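Local coordinates for carbon dioxide concentrating mechanism protein (Thermosynechococcus elongatus, PDB 4N8F) that probably forms the pentameric vertices of the carboxysome shell, introducing curvature into otherwise flat layers of hexameric shell proteins, at residues A44-A49 with H65-T70. Numbering follows the deposited sequence.
Sequences ADTVGA and HIINGT
Thr46, in the loop after strand 39-45, faces the type II turn Ile66-Gly69 with its CA 7.1 Å from that of Ile67, and no hydrogen bond joins the two backbones. Contact is therefore left to side chains, and it is small. From 65-70, Ile66 contributes more than Ile67: its CD1 lies 3.8 Å from Thr46 CG2 and 4.3 Å from Ala44 CB, and Thr46 OG1 sits 3.8 Å from Ile66 CB. With CG1 set between the backbone N and the carbonyl carbon (chi1 65°) and the chain then extended, the CD1 methyl reaches both residues. Ile67 adds its CG2 branch, 3.9 Å from Thr46 CB, while the other branch leads away. Cutting Ile66 back to an alanine is likely to open a gap beside Ala44 and leave the Thr46 methyl without the CD1 it rests on. Asp45 turns from the contact and shapes the loop: its OD1 accepts from Val47 N (2.8 Å) and Gly48 N on one face of the carboxylate, and OD2 takes Ala49 N on its syn lone pair. Glu16 of a neighbouring subunit hydrogen-bonds Thr46 OG1 through OE2 and Ile67 N through OE1, bridging the segments. An Asx turn following a barrel strand thus packs on a beta turn at a subunit interface of the CcmL/EutN pentamer.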
ATOM      1  N   ALA C  44     -12.313  -7.210  -8.683  1.00 28.77           N
ATOM      2  CA  ALA C  44     -13.748  -7.005  -8.991  1.00 29.34           C
ATOM      3  C   ALA C  44     -13.922  -6.265 -10.273  1.00 31.32           C
ATOM      4  O   ALA C  44     -13.085  -5.396 -10.658  1.00 30.92           O
ATOM      5  CB  ALA C  44     -14.469  -6.239  -7.872  1.00 28.63           C
ATOM      6  N   ASP C  45     -15.012  -6.563 -10.961  1.00 31.72           N
ATOM      7  CA  ASP C  45     -15.229  -5.870 -12.217  1.00 34.13           C
ATOM      8  C   ASP C  45     -16.697  -5.563 -12.347  1.00 34.86           C
ATOM      9  O   ASP C  45     -17.548  -6.468 -12.429  1.00 34.56           O
ATOM     10  CB  ASP C  45     -14.738  -6.721 -13.368  1.00 35.72           C
ATOM     11  CG  ASP C  45     -15.080  -6.103 -14.754  1.00 39.93           C
ATOM     12  OD1 ASP C  45     -15.201  -4.864 -14.892  1.00 39.44           O
ATOM     13  OD2 ASP C  45     -15.185  -6.874 -15.716  1.00 38.28           O
ATOM     14  N   THR C  46     -16.974  -4.275 -12.341  1.00 35.47           N
ATOM     15  CA  THR C  46     -18.320  -3.747 -12.563  1.00 38.15           C
ATOM     16  C   THR C  46     -18.384  -3.038 -13.879  1.00 38.19           C
ATOM     17  O   THR C  46     -19.398  -2.456 -14.205  1.00 40.89           O
ATOM     18  CB  THR C  46     -18.662  -2.761 -11.438  1.00 40.44           C
ATOM     19  OG1 THR C  46     -17.537  -1.863 -11.220  1.00 40.70           O
ATOM     20  CG2 THR C  46     -18.888  -3.547 -10.156  1.00 40.92           C
ATOM     21  N   VAL C  47     -17.316  -3.084 -14.656  1.00 36.98           N
ATOM     22  CA  VAL C  47     -17.316  -2.407 -15.931  1.00 40.29           C
ATOM     23  C   VAL C  47     -17.679  -3.349 -17.069  1.00 39.54           C
ATOM     24  O   VAL C  47     -18.339  -2.940 -17.949  1.00 40.30           O
ATOM     25  CB  VAL C  47     -15.979  -1.690 -16.231  1.00 42.03           C
ATOM     26  CG1 VAL C  47     -16.073  -0.932 -17.549  1.00 42.53           C
ATOM     27  CG2 VAL C  47     -15.651  -0.722 -15.117  1.00 42.51           C
ATOM     28  N   GLY C  48     -17.299  -4.612 -17.033  1.00 40.54           N
ATOM     29  CA  GLY C  48     -17.682  -5.571 -18.096  1.00 38.79           C
ATOM     30  C   GLY C  48     -16.481  -5.828 -19.002  1.00 39.66           C
ATOM     31  O   GLY C  48     -16.607  -5.806 -20.211  1.00 40.32           O
ATOM     32  N   ALA C  49     -15.293  -6.057 -18.437  1.00 35.43           N
ATOM     33  CA  ALA C  49     -14.098  -6.285 -19.241  1.00 36.00           C
ATOM     34  C   ALA C  49     -13.957  -7.735 -19.712  1.00 37.00           C
ATOM     35  O   ALA C  49     -13.941  -8.622 -18.911  1.00 40.64           O
ATOM     36  CB  ALA C  49     -12.849  -5.889 -18.469  1.00 32.39           C
ATOM     37  N   HIS C  65     -15.043   2.382  -4.034  1.00 27.46           N
ATOM     38  CA  HIS C  65     -15.761   3.479  -4.677  1.00 28.99           C
ATOM     39  C   HIS C  65     -16.237   3.153  -6.088  1.00 29.76           C
ATOM     40  O   HIS C  65     -16.720   4.011  -6.787  1.00 32.05           O
ATOM     41  CB  HIS C  65     -14.849   4.685  -4.603  1.00 29.02           C
ATOM     42  CG  HIS C  65     -14.775   5.228  -3.226  1.00 30.11           C
ATOM     43  ND1 HIS C  65     -13.888   4.755  -2.281  1.00 34.45           N
ATOM     44  CD2 HIS C  65     -15.517   6.153  -2.604  1.00 33.45           C
ATOM     45  CE1 HIS C  65     -14.080   5.385  -1.143  1.00 32.47           C
ATOM     46  NE2 HIS C  65     -15.038   6.272  -1.332  1.00 35.61           N
ATOM     47  N   ILE C  66     -16.064   1.911  -6.536  1.00 29.66           N
ATOM     48  CA  ILE C  66     -16.774   1.478  -7.707  1.00 32.24           C
ATOM     49  C   ILE C  66     -18.274   1.488  -7.355  1.00 33.75           C
ATOM     50  O   ILE C  66     -18.657   1.498  -6.200  1.00 32.64           O
ATOM     51  CB  ILE C  66     -16.380   0.068  -8.210  1.00 31.37           C
ATOM     52  CG1 ILE C  66     -16.758  -1.014  -7.215  1.00 31.20           C
ATOM     53  CG2 ILE C  66     -14.912   0.011  -8.600  1.00 31.22           C
ATOM     54  CD1 ILE C  66     -16.261  -2.377  -7.647  1.00 32.85           C
ATOM     55  N   ILE C  67     -19.097   1.490  -8.381  1.00 35.77           N
ATOM     56  CA  ILE C  67     -20.555   1.454  -8.221  1.00 38.61           C
ATOM     57  C   ILE C  67     -20.951   0.289  -7.289  1.00 37.93           C
ATOM     58  O   ILE C  67     -20.490  -0.873  -7.418  1.00 37.00           O
ATOM     59  CB  ILE C  67     -21.219   1.419  -9.625  1.00 41.32           C
ATOM     60  CG1 ILE C  67     -22.670   1.809  -9.567  1.00 45.62           C
ATOM     61  CG2 ILE C  67     -21.048   0.054 -10.300  1.00 42.64           C
ATOM     62  CD1 ILE C  67     -22.839   3.152  -8.918  1.00 49.29           C
ATOM     63  N   ASN C  68     -21.688   0.648  -6.259  1.00 38.83           N
ATOM     64  CA  ASN C  68     -22.140  -0.289  -5.205  1.00 41.33           C
ATOM     65  C   ASN C  68     -21.038  -0.985  -4.448  1.00 39.31           C
ATOM     66  O   ASN C  68     -21.265  -2.029  -3.837  1.00 39.46           O
ATOM     67  CB  ASN C  68     -23.152  -1.298  -5.759  1.00 45.53           C
ATOM     68  CG  ASN C  68     -24.279  -0.615  -6.526  1.00 50.97           C
ATOM     69  OD1 ASN C  68     -24.466  -0.851  -7.712  1.00 56.20           O
ATOM     70  ND2 ASN C  68     -25.017   0.267  -5.853  1.00 52.24           N
ATOM     71  N   GLY C  69     -19.861  -0.372  -4.403  1.00 37.90           N
ATOM     72  CA  GLY C  69     -18.734  -1.026  -3.820  1.00 34.83           C
ATOM     73  C   GLY C  69     -18.574  -0.780  -2.338  1.00 34.57           C
ATOM     74  O   GLY C  69     -17.717  -1.390  -1.700  1.00 30.77           O
ATOM     75  N   THR C  70     -19.420   0.086  -1.797  1.00 35.06           N
ATOM     76  CA  THR C  70     -19.209   0.675  -0.486  1.00 38.89           C
ATOM     77  C   THR C  70     -18.925  -0.336   0.652  1.00 39.45           C
ATOM     78  O   THR C  70     -17.980  -0.207   1.436  1.00 35.97           O
ATOM     79  CB  THR C  70     -20.388   1.599  -0.136  1.00 41.50           C
ATOM     80  OG1 THR C  70     -20.437   2.681  -1.083  1.00 39.87           O
ATOM     81  CG2 THR C  70     -20.200   2.173   1.252  1.00 44.53           C
TER